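Local structure of 6-phosphogluconate dehydrogenase, NAD-binding (Geobacter metallireducens, 3PEF) at residues A63-P68 with E72-G77. The protein probably reduces succinic semialdehyde to gamma-hydroxybutyrate, binding NADP+ in a Rossmann-type domain of the beta-hydroxyacid dehydrogenase family. The protein carries 2 engineered substitutions. Sequence-based numbering, arbitrary orientation.
Sequences AMLADP and EEVCFG. With NAP (NADP nicotinamide-adenine-dinucleotide phosphate), chain I.
L65 and V74 meet tip to tip, CD1 of L65 lying 3.4 Å from CG2 of V74, a tight methyl-methyl contact beside the adenine of NADP+. The same two side chains serve the cofactor: V74 CG2 reaches adenine C2A at 3.6 Å, and L65 turns its other methyl, CD2, toward N3A and the adenosine ribose. E73 reaches the adenine from the helix with an extended side chain, its CG turned away from the backbone N (chi1 -178°), and OE1 accepts a hydrogen bond from N6A of NADP+ at 2.8 Å, nearly straight at 170°. At the other end of the cofactor, M64 bends at chi2 and brings CE within 3.3 Å of O4D on the nicotinamide ribose; an alanine here would probably leave the O4D side of that ribose without the packing of CE and SD, opening a gap beside it. Between these ends, the amide of A66 gives a weak hydrogen bond to the adenosine ribose oxygen O4B.

Two bonds set the start of the helix: the D67 carboxylate oxygen OD1 caps the backbone N of A70, and E72 N donates to P68 O at 2.9 Å, closing the first turn. E72 also forms a salt bridge with R104. This is the Rossmann design at work, a loop leaving strand 60-63 for helix 68-76, with L65 and V74 both packed on I7 of strand 3-7 and P68 and E72 against helix 99-111.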
loop_
_atom_site.group_PDB
_atom_site.type_symbol
_atom_site.label_atom_id
_atom_site.label_comp_id
_atom_site.label_asym_id
_atom_site.label_seq_id
_atom_site.Cartn_x
_atom_site.Cartn_y
_atom_site.Cartn_z
ATOM N N ALA A 63 7.302 -17.009 -30.909
ATOM C CA ALA A 63 5.937 -16.858 -30.394
ATOM C C ALA A 63 5.826 -15.590 -29.569
ATOM O O ALA A 63 6.730 -15.269 -28.792
ATOM C CB ALA A 63 5.527 -18.062 -29.558
ATOM N N MET A 64 4.717 -14.876 -29.740
ATOM C CA MET A 64 4.489 -13.608 -29.044
ATOM C C MET A 64 3.048 -13.557 -28.548
ATOM O O MET A 64 2.190 -12.924 -29.159
ATOM C CB MET A 64 4.799 -12.410 -29.971
ATOM C CG MET A 64 4.961 -11.081 -29.231
ATOM S SD MET A 64 6.172 -11.257 -27.882
ATOM C CE MET A 64 6.704 -9.553 -27.685
ATOM N N LEU A 65 2.800 -14.238 -27.434
ATOM C CA LEU A 65 1.461 -14.466 -26.911
ATOM C C LEU A 65 1.200 -13.652 -25.641
ATOM O O LEU A 65 2.137 -13.196 -24.990
ATOM C CB LEU A 65 1.294 -15.965 -26.630
ATOM C CG LEU A 65 1.494 -16.780 -27.911
ATOM C CD1 LEU A 65 1.615 -18.268 -27.636
ATOM C CD2 LEU A 65 0.368 -16.481 -28.927
ATOM N N ALA A 66 -0.074 -13.505 -25.285
ATOM C CA ALA A 66 -0.497 -12.624 -24.196
ATOM C C ALA A 66 0.118 -12.907 -22.834
ATOM O O ALA A 66 0.619 -11.993 -22.184
ATOM C CB ALA A 66 -2.029 -12.624 -24.066
ATOM N N ASP A 67 0.015 -14.152 -22.373
ATOM C CA ASP A 67 0.274 -14.453 -20.961
ATOM C C ASP A 67 0.598 -15.935 -20.755
ATOM O O ASP A 67 0.574 -16.699 -21.708
ATOM C CB ASP A 67 -0.917 -14.027 -20.087
ATOM C CG ASP A 67 -2.234 -14.664 -20.518
ATOM O OD1 ASP A 67 -2.240 -15.467 -21.483
ATOM O OD2 ASP A 67 -3.274 -14.359 -19.886
ATOM N N PRO A 68 0.931 -16.335 -19.519
ATOM C CA PRO A 68 1.271 -17.749 -19.295
ATOM C C PRO A 68 0.171 -18.717 -19.770
ATOM O O PRO A 68 0.507 -19.736 -20.361
ATOM C CB PRO A 68 1.471 -17.825 -17.779
ATOM C CG PRO A 68 1.978 -16.438 -17.418
ATOM C CD PRO A 68 1.246 -15.492 -18.347
ATOM N N GLU A 72 0.901 -21.533 -22.585
ATOM C CA GLU A 72 0.726 -22.955 -22.277
ATOM C C GLU A 72 -0.292 -23.617 -23.194
ATOM O O GLU A 72 -0.081 -24.728 -23.672
ATOM C CB GLU A 72 0.349 -23.166 -20.816
ATOM C CG GLU A 72 1.554 -23.202 -19.882
ATOM C CD GLU A 72 1.170 -23.380 -18.421
ATOM O OE1 GLU A 72 -0.044 -23.392 -18.120
ATOM O OE2 GLU A 72 2.083 -23.509 -17.572
ATOM N N GLU A 73 -1.398 -22.936 -23.450
ATOM C CA GLU A 73 -2.386 -23.501 -24.358
ATOM C C GLU A 73 -1.764 -23.767 -25.737
ATOM O O GLU A 73 -1.964 -24.819 -26.330
ATOM C CB GLU A 73 -3.617 -22.599 -24.480
ATOM C CG GLU A 73 -4.683 -23.191 -25.383
ATOM C CD GLU A 73 -6.020 -22.475 -25.284
ATOM O OE1 GLU A 73 -6.043 -21.291 -24.879
ATOM O OE2 GLU A 73 -7.050 -23.107 -25.620
ATOM N N VAL A 74 -0.978 -22.821 -26.228
ATOM C CA VAL A 74 -0.355 -22.983 -27.531
ATOM C C VAL A 74 0.662 -24.117 -27.527
ATOM O O VAL A 74 0.788 -24.849 -28.509
ATOM C CB VAL A 74 0.306 -21.663 -28.018
ATOM C CG1 VAL A 74 1.154 -21.911 -29.262
ATOM C CG2 VAL A 74 -0.759 -20.611 -28.301
ATOM N N CYS A 75 1.384 -24.273 -26.422
ATOM C CA CYS A 75 2.375 -25.337 -26.339
ATOM C C CYS A 75 1.733 -26.713 -26.136
ATOM O O CYS A 75 2.014 -27.654 -26.887
ATOM C CB CYS A 75 3.387 -25.053 -25.221
ATOM S SG CYS A 75 4.611 -26.395 -24.980
ATOM N N PHE A 76 0.874 -26.821 -25.124
ATOM C CA PHE A 76 0.362 -28.115 -24.661
ATOM C C PHE A 76 -0.993 -28.527 -25.251
ATOM O O PHE A 76 -1.394 -29.685 -25.126
ATOM C CB PHE A 76 0.261 -28.140 -23.131
ATOM C CG PHE A 76 1.592 -28.038 -22.423
ATOM C CD1 PHE A 76 2.017 -26.829 -21.893
ATOM C CD2 PHE A 76 2.399 -29.153 -22.278
ATOM C CE1 PHE A 76 3.238 -26.724 -21.232
ATOM C CE2 PHE A 76 3.622 -29.064 -21.617
ATOM C CZ PHE A 76 4.041 -27.843 -21.093
ATOM N N GLY A 77 -1.691 -27.592 -25.886
ATOM C CA GLY A 77 -3.043 -27.867 -26.359
ATOM C C GLY A 77 -3.133 -28.749 -27.595
ATOM O O GLY A 77 -2.116 -29.165 -28.153
HETATM P PA NAP I . -1.960 -8.370 -27.806
HETATM O O1A NAP I . -3.152 -8.371 -26.929
HETATM O O2A NAP I . -2.016 -7.430 -28.941
HETATM O O5B NAP I . -1.684 -9.846 -28.361
HETATM C C5B NAP I . -1.914 -10.970 -27.555
HETATM C C4B NAP I . -1.709 -12.188 -28.437
HETATM O O4B NAP I . -1.893 -13.344 -27.648
HETATM C C3B NAP I . -2.751 -12.248 -29.551
HETATM O O3B NAP I . -2.089 -12.804 -30.664
HETATM C C2B NAP I . -3.754 -13.246 -29.010
HETATM O O2B NAP I . -4.493 -13.936 -29.984
HETATM C C1B NAP I . -2.808 -14.194 -28.297
HETATM N N9A NAP I . -3.533 -15.056 -27.353
HETATM C C8A NAP I . -4.120 -14.666 -26.175
HETATM N N7A NAP I . -4.695 -15.752 -25.609
HETATM C C5A NAP I . -4.494 -16.814 -26.414
HETATM C C6A NAP I . -4.856 -18.145 -26.293
HETATM N N6A NAP I . -5.545 -18.551 -25.235
HETATM N N1A NAP I . -4.511 -19.026 -27.283
HETATM C C2A NAP I . -3.794 -18.590 -28.383
HETATM N N3A NAP I . -3.426 -17.262 -28.492
HETATM C C4A NAP I . -3.766 -16.393 -27.517
HETATM O O3 NAP I . -0.721 -8.012 -26.873
HETATM P PN NAP I . 0.804 -7.774 -27.228
HETATM O O1N NAP I . 1.226 -6.467 -26.701
HETATM O O2N NAP I . 1.081 -8.096 -28.642
HETATM O O5D NAP I . 1.324 -8.941 -26.247
HETATM C C5D NAP I . 2.135 -10.015 -26.643
HETATM C C4D NAP I . 3.154 -10.230 -25.525
HETATM O O4D NAP I . 4.163 -9.248 -25.539
HETATM C C3D NAP I . 2.527 -10.095 -24.152
HETATM O O3D NAP I . 3.152 -11.081 -23.359
HETATM C C2D NAP I . 2.903 -8.693 -23.695
HETATM O O2D NAP I . 2.962 -8.630 -22.297
HETATM C C1D NAP I . 4.284 -8.591 -24.292
HETATM N N1N NAP I . 4.837 -7.243 -24.546
HETATM C C2N NAP I . 4.035 -6.224 -24.969
HETATM C C3N NAP I . 4.578 -4.974 -25.256
HETATM C C7N NAP I . 3.701 -3.872 -25.770
HETATM O O7N NAP I . 4.161 -2.577 -25.602
HETATM N N7N NAP I . 2.510 -4.097 -26.351
HETATM C C4N NAP I . 5.952 -4.751 -25.113
HETATM C C5N NAP I . 6.764 -5.808 -24.709
HETATM C C6N NAP I . 6.202 -7.056 -24.442
HETATM P P2B NAP I . -5.827 -13.283 -30.655
HETATM O O1X NAP I . -6.616 -14.458 -31.213
HETATM O O2X NAP I . -6.592 -12.563 -29.592
HETATM O O3X NAP I . -5.429 -12.312 -31.732
#